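Local atomic coordinates of aldo-keto reductase AKR2E4 (Bombyx mori, PDB entry 3WCZ), a protein that catalyses the NADP-dependent reduction of 3-dehydroecdysone and may take part in the regulation of molting in the silkworm. Residues A[207-210]-A[211-215]; A[218-221]-A[222-226]; A[245-248]-A[249-252]; A[263-266]-A[267-270]. All blocks are in the same frame, centred on the assembly; numbering follows the deposited sequence.

Contact 1. Residues A[207-210]-A[211-215]. With NAP (NADP nicotinamide-adenine-dinucleotide phosphate), chain B.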
loop_
_atom_site.group_PDB
_atom_site.type_symbol
_atom_site.label_atom_id
_atom_site.label_comp_id
_atom_site.label_asym_id
_atom_site.label_seq_id
_atom_site.Cartn_x
_atom_site.Cartn_y
_atom_site.Cartn_z
ATOM N N SER A 207 -3.367 5.035 -2.548
ATOM C CA SER A 207 -3.881 6.351 -2.949
ATOM C C SER A 207 -5.019 6.782 -2.035
ATOM O O SER A 207 -6.099 7.127 -2.490
ATOM C CB SER A 207 -4.306 6.348 -4.424
ATOM O OG SER A 207 -3.236 6.023 -5.309
ATOM N N PRO A 208 -4.764 6.763 -0.726
ATOM C CA PRO A 208 -5.828 7.007 0.253
ATOM C C PRO A 208 -6.432 8.418 0.193
ATOM O O PRO A 208 -7.560 8.593 0.667
ATOM C CB PRO A 208 -5.128 6.799 1.590
ATOM C CG PRO A 208 -3.708 7.143 1.327
ATOM C CD PRO A 208 -3.461 6.579 -0.069
ATOM N N PHE A 209 -5.720 9.402 -0.366
ATOM C CA PHE A 209 -6.274 10.745 -0.443
ATOM C C PHE A 209 -7.140 10.950 -1.680
ATOM O O PHE A 209 -7.773 12.020 -1.823
ATOM C CB PHE A 209 -5.169 11.792 -0.355
ATOM C CG PHE A 209 -4.439 11.780 0.967
ATOM C CD1 PHE A 209 -5.120 12.009 2.156
ATOM C CD2 PHE A 209 -3.093 11.524 1.026
ATOM C CE1 PHE A 209 -4.424 12.007 3.359
ATOM C CE2 PHE A 209 -2.406 11.552 2.192
ATOM C CZ PHE A 209 -3.061 11.782 3.363
ATOM N N GLY A 210 -7.220 9.967 -2.569
ATOM C CA GLY A 210 -8.126 10.061 -3.703
ATOM C C GLY A 210 -7.852 11.313 -4.519
ATOM O O GLY A 210 -6.711 11.700 -4.706
ATOM N N PHE A 211 -8.908 11.953 -4.996
ATOM C CA PHE A 211 -8.778 13.188 -5.761
ATOM C C PHE A 211 -8.948 14.413 -4.872
ATOM O O PHE A 211 -9.111 15.535 -5.378
ATOM C CB PHE A 211 -9.793 13.223 -6.924
ATOM C CG PHE A 211 -9.516 12.226 -8.005
ATOM C CD1 PHE A 211 -8.619 12.528 -9.022
ATOM C CD2 PHE A 211 -10.154 10.993 -8.033
ATOM C CE1 PHE A 211 -8.354 11.622 -10.025
ATOM C CE2 PHE A 211 -9.893 10.074 -9.045
ATOM C CZ PHE A 211 -9.012 10.402 -10.040
ATOM N N VAL A 212 -8.875 14.252 -3.558
ATOM C CA VAL A 212 -8.912 15.403 -2.662
ATOM C C VAL A 212 -7.596 16.163 -2.732
ATOM O O VAL A 212 -7.556 17.384 -2.494
ATOM C CB VAL A 212 -9.211 14.993 -1.225
ATOM C CG1 VAL A 212 -9.385 16.237 -0.355
ATOM C CG2 VAL A 212 -10.474 14.141 -1.171
ATOM N N VAL A 213 -6.531 15.474 -3.107
ATOM C CA VAL A 213 -5.236 16.084 -3.402
ATOM C C VAL A 213 -5.064 16.130 -4.918
ATOM O O VAL A 213 -5.722 15.398 -5.662
ATOM C CB VAL A 213 -4.054 15.276 -2.778
ATOM C CG1 VAL A 213 -4.177 15.260 -1.295
ATOM C CG2 VAL A 213 -3.976 13.827 -3.353
ATOM N N SER A 214 -4.158 16.982 -5.394
ATOM C CA SER A 214 -3.974 17.143 -6.828
ATOM C C SER A 214 -3.429 15.881 -7.491
ATOM O O SER A 214 -2.497 15.259 -6.969
ATOM C CB SER A 214 -3.020 18.308 -7.099
ATOM O OG SER A 214 -2.865 18.464 -8.501
ATOM N N ARG A 215 -4.003 15.502 -8.629
ATOM C CA ARG A 215 -3.516 14.388 -9.423
ATOM C C ARG A 215 -3.052 14.845 -10.816
ATOM O O ARG A 215 -2.926 14.033 -11.728
ATOM C CB ARG A 215 -4.596 13.317 -9.563
ATOM C CG ARG A 215 -5.040 12.755 -8.211
ATOM C CD ARG A 215 -3.897 12.024 -7.529
ATOM N NE ARG A 215 -4.357 11.502 -6.245
ATOM C CZ ARG A 215 -3.671 10.652 -5.479
ATOM N NH1 ARG A 215 -2.478 10.240 -5.853
ATOM N NH2 ARG A 215 -4.196 10.218 -4.341
HETATM P PA NAP B . -1.542 9.577 -1.728
HETATM O O1A NAP B . -0.917 9.165 -0.461
HETATM O O2A NAP B . -2.870 9.160 -2.135
HETATM O O5B NAP B . -1.433 11.111 -1.994
HETATM C C5B NAP B . -0.223 11.790 -1.847
HETATM C C4B NAP B . -0.326 13.294 -2.046
HETATM O O4B NAP B . -1.031 13.877 -0.933
HETATM C C3B NAP B . 0.950 14.031 -2.189
HETATM O O3B NAP B . 0.739 15.044 -3.142
HETATM C C2B NAP B . 1.173 14.564 -0.856
HETATM O O2B NAP B . 1.994 15.715 -0.818
HETATM C C1B NAP B . -0.217 14.875 -0.366
HETATM N N9A NAP B . -0.438 14.809 1.063
HETATM C C8A NAP B . 0.060 13.870 1.894
HETATM N N7A NAP B . -0.415 14.008 3.115
HETATM C C5A NAP B . -1.257 15.089 3.105
HETATM C C6A NAP B . -2.037 15.711 4.085
HETATM N N6A NAP B . -2.079 15.315 5.425
HETATM N N1A NAP B . -2.757 16.777 3.693
HETATM C C2A NAP B . -2.739 17.197 2.428
HETATM N N3A NAP B . -2.013 16.617 1.457
HETATM C C4A NAP B . -1.279 15.548 1.801
HETATM O O3 NAP B . -0.504 9.120 -2.885
HETATM P PN NAP B . -0.181 7.844 -3.783
HETATM O O1N NAP B . 1.289 7.891 -3.988
HETATM O O2N NAP B . -1.084 7.876 -4.965
HETATM O O5D NAP B . -0.584 6.561 -2.936
HETATM C C5D NAP B . 0.038 6.275 -1.729
HETATM C C4D NAP B . 0.993 5.074 -1.744
HETATM O O4D NAP B . 0.302 3.870 -2.025
HETATM C C3D NAP B . 2.050 5.122 -2.800
HETATM O O3D NAP B . 3.052 6.081 -2.528
HETATM C C2D NAP B . 2.492 3.745 -2.834
HETATM O O2D NAP B . 3.279 3.445 -1.716
HETATM C C1D NAP B . 1.167 3.015 -2.781
HETATM N N1N NAP B . 0.501 2.679 -4.045
HETATM C C2N NAP B . 0.465 1.402 -4.470
HETATM C C3N NAP B . -0.173 1.086 -5.642
HETATM C C7N NAP B . -0.211 -0.348 -6.014
HETATM O O7N NAP B . -0.075 -1.268 -5.171
HETATM N N7N NAP B . -0.545 -0.623 -7.292
HETATM C C4N NAP B . -0.736 2.084 -6.460
HETATM C C5N NAP B . -0.711 3.409 -6.005
HETATM C C6N NAP B . -0.082 3.655 -4.790
HETATM P P2B NAP B . 3.310 15.806 0.091
HETATM O O1X NAP B . 3.892 17.186 -0.271
HETATM O O2X NAP B . 2.893 15.774 1.496
HETATM O O3X NAP B . 4.212 14.665 -0.313
#
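R215 grips G210 O side-on with two nitrogens, NE and NH2, both to the one oxygen. G210 O takes R215 NE at 2.8 Å and R215 NH2 at 2.9 Å. The oxygen lies almost in the guanidinium plane. NH2 sits on a lone pair of the carbonyl, whereas NE is tilted 32° from its plane. The R215 chain bends at chi2 (-65°), which brings the guanidinium edge-on to G210 O. A backbone bond, V212 N to F209 O, follows the type I turn of S207 to G210.

The polar contacts to the cofactor go to the pyrophosphate. R215 NH2 donates to NAP O2A at 2.8 Å, and R215 NH1 to NAP O2N at 2.9 Å. S207 OG reaches the same O2N at 2.9 Å. R215 and S207 thus give three side-chain bonds to the pyrophosphate, and G210 O fixes the rotation of the guanidinium.

The apolar contacts centre on F209. Its CB packs on V213 CG1 at 3.7 Å. Its ring lies against the adenine, with F209 CE2 3.3 Å from NAP N7A. V213 CG1 approaches the ribose oxygen NAP O4B. F211 leaves the cofactor and meets the H292 ring edge-to-face.

This is the start of the long loop after strand 202-206, the seventh barrel strand. In aldo-keto reductases this loop runs along the NADP pyrophosphate and holds it in place.

Contact 2. Residues A[218-221]-A[222-226]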
loop_
_atom_site.group_PDB
_atom_site.type_symbol
_atom_site.label_atom_id
_atom_site.label_comp_id
_atom_site.label_asym_id
_atom_site.label_seq_id
_atom_site.Cartn_x
_atom_site.Cartn_y
_atom_site.Cartn_z
ATOM N N THR A 218 -7.542 17.949 -14.541
ATOM C CA THR A 218 -8.724 18.755 -14.304
ATOM C C THR A 218 -9.900 17.803 -14.377
ATOM O O THR A 218 -9.763 16.652 -14.802
ATOM C CB THR A 218 -8.898 19.878 -15.351
ATOM O OG1 THR A 218 -9.059 19.299 -16.648
ATOM C CG2 THR A 218 -7.687 20.800 -15.359
ATOM N N GLY A 219 -11.055 18.273 -13.932
ATOM C CA GLY A 219 -12.262 17.479 -13.953
ATOM C C GLY A 219 -12.315 16.369 -12.916
ATOM O O GLY A 219 -13.034 15.384 -13.095
ATOM N N ALA A 220 -11.606 16.545 -11.812
ATOM C CA ALA A 220 -11.671 15.561 -10.738
ATOM C C ALA A 220 -13.041 15.572 -10.070
ATOM O O ALA A 220 -13.677 16.623 -9.902
ATOM C CB ALA A 220 -10.581 15.823 -9.725
ATOM N N PRO A 221 -13.518 14.401 -9.649
ATOM C CA PRO A 221 -14.781 14.327 -8.924
ATOM C C PRO A 221 -14.675 14.924 -7.516
ATOM O O PRO A 221 -13.585 14.934 -6.927
ATOM C CB PRO A 221 -15.031 12.813 -8.828
ATOM C CG PRO A 221 -13.663 12.235 -8.831
ATOM C CD PRO A 221 -12.875 13.081 -9.778
ATOM N N PRO A 222 -15.788 15.412 -6.967
ATOM C CA PRO A 222 -15.801 15.792 -5.556
ATOM C C PRO A 222 -15.518 14.583 -4.680
ATOM O O PRO A 222 -15.736 13.458 -5.134
ATOM C CB PRO A 222 -17.233 16.278 -5.338
ATOM C CG PRO A 222 -18.043 15.595 -6.419
ATOM C CD PRO A 222 -17.131 15.423 -7.580
ATOM N N PRO A 223 -15.094 14.790 -3.432
ATOM C CA PRO A 223 -14.942 16.071 -2.733
ATOM C C PRO A 223 -13.608 16.788 -2.942
ATOM O O PRO A 223 -12.543 16.165 -3.048
ATOM C CB PRO A 223 -15.043 15.659 -1.270
ATOM C CG PRO A 223 -14.520 14.252 -1.226
ATOM C CD PRO A 223 -14.902 13.630 -2.545
ATOM N N ARG A 224 -13.678 18.114 -2.954
ATOM C CA ARG A 224 -12.489 18.960 -2.822
ATOM C C ARG A 224 -12.060 19.056 -1.377
ATOM O O ARG A 224 -12.796 18.673 -0.473
ATOM C CB ARG A 224 -12.793 20.377 -3.299
ATOM C CG ARG A 224 -13.235 20.503 -4.728
ATOM C CD ARG A 224 -12.094 20.252 -5.737
ATOM N NE ARG A 224 -12.145 18.866 -6.189
ATOM C CZ ARG A 224 -11.186 17.962 -6.039
ATOM N NH1 ARG A 224 -10.017 18.268 -5.473
ATOM N NH2 ARG A 224 -11.390 16.739 -6.492
ATOM N N SER A 225 -10.875 19.616 -1.139
ATOM C CA SER A 225 -10.384 19.766 0.235
ATOM C C SER A 225 -11.252 20.696 1.102
ATOM O O SER A 225 -11.213 20.609 2.328
ATOM C CB SER A 225 -8.927 20.237 0.250
ATOM O OG SER A 225 -8.829 21.535 -0.312
ATOM N N ASP A 226 -12.018 21.582 0.469
ATOM C CA ASP A 226 -12.920 22.474 1.206
ATOM C C ASP A 226 -14.356 21.978 1.202
ATOM O O ASP A 226 -15.267 22.691 1.549
ATOM C CB ASP A 226 -12.818 23.923 0.691
ATOM C CG ASP A 226 -13.203 24.074 -0.751
ATOM O OD1 ASP A 226 -13.379 23.073 -1.474
ATOM O OD2 ASP A 226 -13.345 25.243 -1.186
HETATM O O HOH W 1 -12.189 13.937 -4.653
#
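R224 folds back on P221 and A220. Its NH2 gives a hydrogen bond to P221 O at 2.9 Å. The donor stands 41° above the carbonyl plane, so the approach is not a lone-pair one. The same R224 NH2 lies 3.5 Å from A220 CB. Bends at chi2 and chi3 (-71° and 96°) curl the chain and turn the guanidinium back toward the earlier residues. R224 NH2 is shared, as it also bonds F211 O.

The tight part is the proline run. P221 is buried and packs on T186, F211 and H292. The peptide bond before P223 is cis, and the buried P223 ring rests on F288. By contrast, the loose side is P222 between them, which is exposed and whose CB is directed away from 218-221. One water donates to both P221 O and P223 O, at 2.8 Å each, and bridges the two carbonyls.

An alanine in place of R224 removes the guanidinium, and P221 O and F211 O would probably lose the donor that ties these two parts of the loop together.

Both segments belong to the long loop between strand 202-206 and helix 228-237. They lie on the outer side of the cofactor-holding part of that loop and lead into the helix.

Contact 3. Residues A[245-248]-A[249-252]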
loop_
_atom_site.group_PDB
_atom_site.type_symbol
_atom_site.label_atom_id
_atom_site.label_comp_id
_atom_site.label_asym_id
_atom_site.label_seq_id
_atom_site.Cartn_x
_atom_site.Cartn_y
_atom_site.Cartn_z
ATOM N N LEU A 245 -9.665 11.671 6.248
ATOM C CA LEU A 245 -9.639 10.698 5.159
ATOM C C LEU A 245 -8.913 9.419 5.529
ATOM O O LEU A 245 -9.365 8.328 5.171
ATOM C CB LEU A 245 -8.978 11.317 3.938
ATOM C CG LEU A 245 -9.756 12.484 3.298
ATOM C CD1 LEU A 245 -8.946 13.169 2.228
ATOM C CD2 LEU A 245 -11.087 12.016 2.700
ATOM N N LEU A 246 -7.811 9.560 6.259
ATOM C CA LEU A 246 -7.063 8.382 6.683
ATOM C C LEU A 246 -7.814 7.628 7.797
ATOM O O LEU A 246 -7.850 6.379 7.799
ATOM C CB LEU A 246 -5.668 8.788 7.128
ATOM C CG LEU A 246 -4.814 9.416 6.043
ATOM C CD1 LEU A 246 -3.513 9.916 6.611
ATOM C CD2 LEU A 246 -4.523 8.435 4.907
ATOM N N ARG A 247 -8.431 8.342 8.735
ATOM C CA ARG A 247 -9.167 7.686 9.809
ATOM C C ARG A 247 -10.371 6.935 9.235
ATOM O O ARG A 247 -10.720 5.849 9.721
ATOM C CB ARG A 247 -9.616 8.700 10.863
ATOM C CG ARG A 247 -10.387 8.059 12.048
ATOM C CD ARG A 247 -9.527 7.190 12.949
ATOM N NE ARG A 247 -10.316 6.077 13.463
ATOM C CZ ARG A 247 -9.873 5.185 14.348
ATOM N NH1 ARG A 247 -8.681 5.300 14.892
ATOM N NH2 ARG A 247 -10.660 4.177 14.718
ATOM N N TYR A 248 -11.006 7.481 8.207
ATOM C CA TYR A 248 -12.104 6.789 7.516
ATOM C C TYR A 248 -11.647 5.387 7.103
ATOM O O TYR A 248 -12.350 4.384 7.307
ATOM C CB TYR A 248 -12.546 7.637 6.310
ATOM C CG TYR A 248 -13.238 6.892 5.189
ATOM C CD1 TYR A 248 -14.543 6.451 5.305
ATOM C CD2 TYR A 248 -12.563 6.631 4.003
ATOM C CE1 TYR A 248 -15.153 5.740 4.288
ATOM C CE2 TYR A 248 -13.170 5.940 2.988
ATOM C CZ TYR A 248 -14.447 5.486 3.134
ATOM O OH TYR A 248 -15.060 4.798 2.110
ATOM N N LEU A 249 -10.450 5.301 6.518
ATOM C CA LEU A 249 -9.952 4.012 6.091
ATOM C C LEU A 249 -9.672 3.084 7.281
ATOM O O LEU A 249 -10.030 1.884 7.249
ATOM C CB LEU A 249 -8.705 4.205 5.215
ATOM C CG LEU A 249 -8.977 5.003 3.931
ATOM C CD1 LEU A 249 -7.692 5.436 3.276
ATOM C CD2 LEU A 249 -9.854 4.228 2.977
ATOM N N ILE A 250 -9.056 3.626 8.326
ATOM C CA ILE A 250 -8.827 2.878 9.562
ATOM C C ILE A 250 -10.157 2.311 10.098
ATOM O O ILE A 250 -10.227 1.159 10.550
ATOM C CB ILE A 250 -8.134 3.762 10.636
ATOM C CG1 ILE A 250 -6.721 4.207 10.224
ATOM C CG2 ILE A 250 -8.117 3.054 11.989
ATOM C CD1 ILE A 250 -5.723 3.098 10.253
ATOM N N ASP A 251 -11.210 3.128 10.145
ATOM C CA ASP A 251 -12.494 2.672 10.661
ATOM C C ASP A 251 -13.196 1.642 9.796
ATOM O O ASP A 251 -14.095 0.928 10.266
ATOM C CB ASP A 251 -13.415 3.879 10.916
ATOM C CG ASP A 251 -13.134 4.554 12.244
ATOM O OD1 ASP A 251 -13.016 3.835 13.246
ATOM O OD2 ASP A 251 -12.959 5.797 12.259
ATOM N N ARG A 252 -12.755 1.517 8.546
ATOM C CA ARG A 252 -13.178 0.424 7.682
ATOM C C ARG A 252 -12.280 -0.808 7.838
ATOM O O ARG A 252 -12.449 -1.780 7.100
ATOM C CB ARG A 252 -13.267 0.877 6.232
ATOM C CG ARG A 252 -14.466 1.795 5.993
ATOM C CD ARG A 252 -14.599 2.152 4.537
ATOM N NE ARG A 252 -14.748 0.959 3.722
ATOM C CZ ARG A 252 -14.498 0.900 2.431
ATOM N NH1 ARG A 252 -14.124 1.969 1.775
ATOM N NH2 ARG A 252 -14.589 -0.250 1.792
#
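Y248, L249 and R247 carry most of this contact. Y248 and R252 run side by side. R252 CD touches Y248 CZ at 3.6 Å, and R252 NH1 donates to Y248 OH at 3.0 Å. Y248 OH also bonds N286 OD1, and R252 NH1 also bonds T188 O.

L249 lies obliquely to the tyrosine, with its CD2 3.7 Å from Y248 CE2.

R247 makes a two-pronged salt bridge to D251. CG anti to the backbone N (chi1 -179°) and a bend at chi2 (69°) bring its guanidinium there. R247 NE meets D251 OD2 at 2.9 Å, and R247 NH2 meets D251 OD1 at 2.8 Å. Both oxygens are approached from above the carboxylate plane, which is turned 56° from the guanidinium. I250 CG2 sits 3.6 Å over the centre of one guanidinium face. R247 NH1 bonds L272 O, and D251 OD2 takes L277 N. A leucine in place of R247 would probably leave D251 without its charged mate and L272 O without this donor.

R247-D251 and Y248-R252 are i to i+4 pairs at the C-terminal end of helix 241-251, with R252 just beyond it. This helix of the TIM barrel packs on strand 255-256 and helix 279-286.

Contact 4. Residues A[263-266]-A[267-270]. With NAP (NADP nicotinamide-adenine-dinucleotide phosphate), chain B.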
loop_
_atom_site.group_PDB
_atom_site.type_symbol
_atom_site.label_atom_id
_atom_site.label_comp_id
_atom_site.label_asym_id
_atom_site.label_seq_id
_atom_site.Cartn_x
_atom_site.Cartn_y
_atom_site.Cartn_z
ATOM N N LYS A 263 7.763 16.922 6.201
ATOM C CA LYS A 263 7.986 16.483 7.560
ATOM C C LYS A 263 6.725 16.585 8.413
ATOM O O LYS A 263 6.360 15.678 9.150
ATOM C CB LYS A 263 9.139 17.278 8.207
ATOM C CG LYS A 263 9.565 16.752 9.539
ATOM C CD LYS A 263 10.741 17.547 10.114
ATOM C CE LYS A 263 11.180 16.919 11.431
ATOM N NZ LYS A 263 12.337 17.665 12.016
ATOM N N GLN A 264 6.051 17.724 8.294
ATOM C CA GLN A 264 4.873 17.972 9.080
ATOM C C GLN A 264 3.686 17.071 8.683
ATOM O O GLN A 264 2.994 16.537 9.541
ATOM C CB GLN A 264 4.493 19.460 8.969
ATOM C CG GLN A 264 5.540 20.453 9.551
ATOM C CD GLN A 264 6.917 20.503 8.825
ATOM O OE1 GLN A 264 7.021 20.459 7.583
ATOM N NE2 GLN A 264 7.985 20.605 9.625
ATOM N N ARG A 265 3.455 16.917 7.379
ATOM C CA ARG A 265 2.339 16.069 6.941
ATOM C C ARG A 265 2.608 14.598 7.248
ATOM O O ARG A 265 1.700 13.882 7.628
ATOM C CB ARG A 265 1.993 16.284 5.488
ATOM C CG ARG A 265 1.387 17.658 5.268
ATOM C CD ARG A 265 0.888 17.778 3.873
ATOM N NE ARG A 265 1.916 18.023 2.880
ATOM C CZ ARG A 265 2.417 19.211 2.560
ATOM N NH1 ARG A 265 2.027 20.295 3.219
ATOM N NH2 ARG A 265 3.317 19.305 1.594
ATOM N N ILE A 266 3.863 14.181 7.168
ATOM C CA ILE A 266 4.222 12.822 7.579
ATOM C C ILE A 266 3.774 12.606 9.014
ATOM O O ILE A 266 3.124 11.620 9.352
ATOM C CB ILE A 266 5.755 12.613 7.402
ATOM C CG1 ILE A 266 6.121 12.453 5.917
ATOM C CG2 ILE A 266 6.231 11.426 8.200
ATOM C CD1 ILE A 266 7.600 12.556 5.621
ATOM N N ALA A 267 4.093 13.538 9.900
ATOM C CA ALA A 267 3.720 13.368 11.274
ATOM C C ALA A 267 2.194 13.380 11.465
ATOM O O ALA A 267 1.641 12.610 12.279
ATOM C CB ALA A 267 4.361 14.455 12.124
ATOM N N GLN A 268 1.507 14.264 10.750
ATOM C CA GLN A 268 0.044 14.323 10.855
ATOM C C GLN A 268 -0.618 13.028 10.425
ATOM O O GLN A 268 -1.615 12.603 10.999
ATOM C CB GLN A 268 -0.476 15.456 9.992
ATOM C CG GLN A 268 -0.112 16.812 10.554
ATOM C CD GLN A 268 -0.694 17.960 9.763
ATOM O OE1 GLN A 268 -0.760 17.935 8.535
ATOM N NE2 GLN A 268 -1.135 18.987 10.481
ATOM N N ASN A 269 -0.028 12.378 9.431
ATOM C CA ASN A 269 -0.688 11.259 8.772
ATOM C C ASN A 269 -0.703 9.970 9.612
ATOM O O ASN A 269 -1.428 9.039 9.282
ATOM C CB ASN A 269 -0.048 10.998 7.404
ATOM C CG ASN A 269 -0.393 12.041 6.373
ATOM O OD1 ASN A 269 -1.309 12.853 6.570
ATOM N ND2 ASN A 269 0.348 12.063 5.287
ATOM N N ILE A 270 0.036 9.941 10.719
ATOM C CA ILE A 270 -0.027 8.791 11.629
ATOM C C ILE A 270 -0.775 9.143 12.926
ATOM O O ILE A 270 -1.032 8.265 13.737
ATOM C CB ILE A 270 1.401 8.224 11.887
ATOM C CG1 ILE A 270 1.339 6.829 12.504
ATOM C CG2 ILE A 270 2.212 9.183 12.725
ATOM C CD1 ILE A 270 2.633 6.074 12.318
HETATM P PA NAP B . -1.542 9.577 -1.728
HETATM O O1A NAP B . -0.917 9.165 -0.461
HETATM O O2A NAP B . -2.870 9.160 -2.135
HETATM O O5B NAP B . -1.433 11.111 -1.994
HETATM C C5B NAP B . -0.223 11.790 -1.847
HETATM C C4B NAP B . -0.326 13.294 -2.046
HETATM O O4B NAP B . -1.031 13.877 -0.933
HETATM C C3B NAP B . 0.950 14.031 -2.189
HETATM O O3B NAP B . 0.739 15.044 -3.142
HETATM C C2B NAP B . 1.173 14.564 -0.856
HETATM O O2B NAP B . 1.994 15.715 -0.818
HETATM C C1B NAP B . -0.217 14.875 -0.366
HETATM N N9A NAP B . -0.438 14.809 1.063
HETATM C C8A NAP B . 0.060 13.870 1.894
HETATM N N7A NAP B . -0.415 14.008 3.115
HETATM C C5A NAP B . -1.257 15.089 3.105
HETATM C C6A NAP B . -2.037 15.711 4.085
HETATM N N6A NAP B . -2.079 15.315 5.425
HETATM N N1A NAP B . -2.757 16.777 3.693
HETATM C C2A NAP B . -2.739 17.197 2.428
HETATM N N3A NAP B . -2.013 16.617 1.457
HETATM C C4A NAP B . -1.279 15.548 1.801
HETATM O O3 NAP B . -0.504 9.120 -2.885
HETATM P PN NAP B . -0.181 7.844 -3.783
HETATM O O1N NAP B . 1.289 7.891 -3.988
HETATM O O2N NAP B . -1.084 7.876 -4.965
HETATM O O5D NAP B . -0.584 6.561 -2.936
HETATM C C5D NAP B . 0.038 6.275 -1.729
HETATM C C4D NAP B . 0.993 5.074 -1.744
HETATM O O4D NAP B . 0.302 3.870 -2.025
HETATM C C3D NAP B . 2.050 5.122 -2.800
HETATM O O3D NAP B . 3.052 6.081 -2.528
HETATM C C2D NAP B . 2.492 3.745 -2.834
HETATM O O2D NAP B . 3.279 3.445 -1.716
HETATM C C1D NAP B . 1.167 3.015 -2.781
HETATM N N1N NAP B . 0.501 2.679 -4.045
HETATM C C2N NAP B . 0.465 1.402 -4.470
HETATM C C3N NAP B . -0.173 1.086 -5.642
HETATM C C7N NAP B . -0.211 -0.348 -6.014
HETATM O O7N NAP B . -0.075 -1.268 -5.171
HETATM N N7N NAP B . -0.545 -0.623 -7.292
HETATM C C4N NAP B . -0.736 2.084 -6.460
HETATM C C5N NAP B . -0.711 3.409 -6.005
HETATM C C6N NAP B . -0.082 3.655 -4.790
HETATM P P2B NAP B . 3.310 15.806 0.091
HETATM O O1X NAP B . 3.892 17.186 -0.271
HETATM O O2X NAP B . 2.893 15.774 1.496
HETATM O O3X NAP B . 4.212 14.665 -0.313
#
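Helix 263-270 carries part of the NADP site, and R265 and N269, one turn apart, face the adenosine end of the cofactor together. R265 takes the 2'-phosphate. Its NE meets NAP O2X at 2.8 Å in a nearly straight bond (178°), and its NH2 meets NAP O1X at 2.9 Å. The phosphorus lies in the guanidinium plane, at its edge. The bend at chi3 (-78°) lets the chain cross the adenine before the guanidinium turns to the phosphate. R265 CD lies over the base, 3.5 Å from NAP C5A.

N269 reads the edge of the adenine. Its OD1 accepts from NAP N6A at 2.8 Å, and its ND2 donates to NAP N7A at 3.0 Å. This pair of bonds fixes the amide flip, with the oxygen toward the amino group.

The helix backbone links the two residues, since N269 N donates to R265 O at 2.9 Å. The preceding helix bonds run from A267 N to K263 O and from Q268 N to Q264 O. Q268 OE1 comes near R265 CG at 3.9 Å. I266 packs on A40 and A44 of helix 35-46, and I266 O bonds Y49 OH. R265 N bonds N262 OD1 just before the helix.

The chemistry suits a cofactor with a 2'-phosphate. NADH lacks that group and could not make the two R265 bonds, which is consistent with the enzyme's inactivity with NADH.

How the contacts relate
The four contacts come in series along the chain, and none nests in or crosses another. Contact 1 closes a turn just after strand 202-206. Contact 2 closes the next bend of the same loop before helix 228-237, and the two touch through F211 and R224. Contact 3 lies on helix 241-251, where L245, L246 and L249 back the loop of contact 1. Contact 4 follows strand 255-256, on helix 263-270, and L246 reaches it at N269. Contacts 1 and 4 share the cofactor: F209 and R265 lie on opposite faces of the adenine. Contact 2 is remote from contact 4, with centres about 22 Å apart.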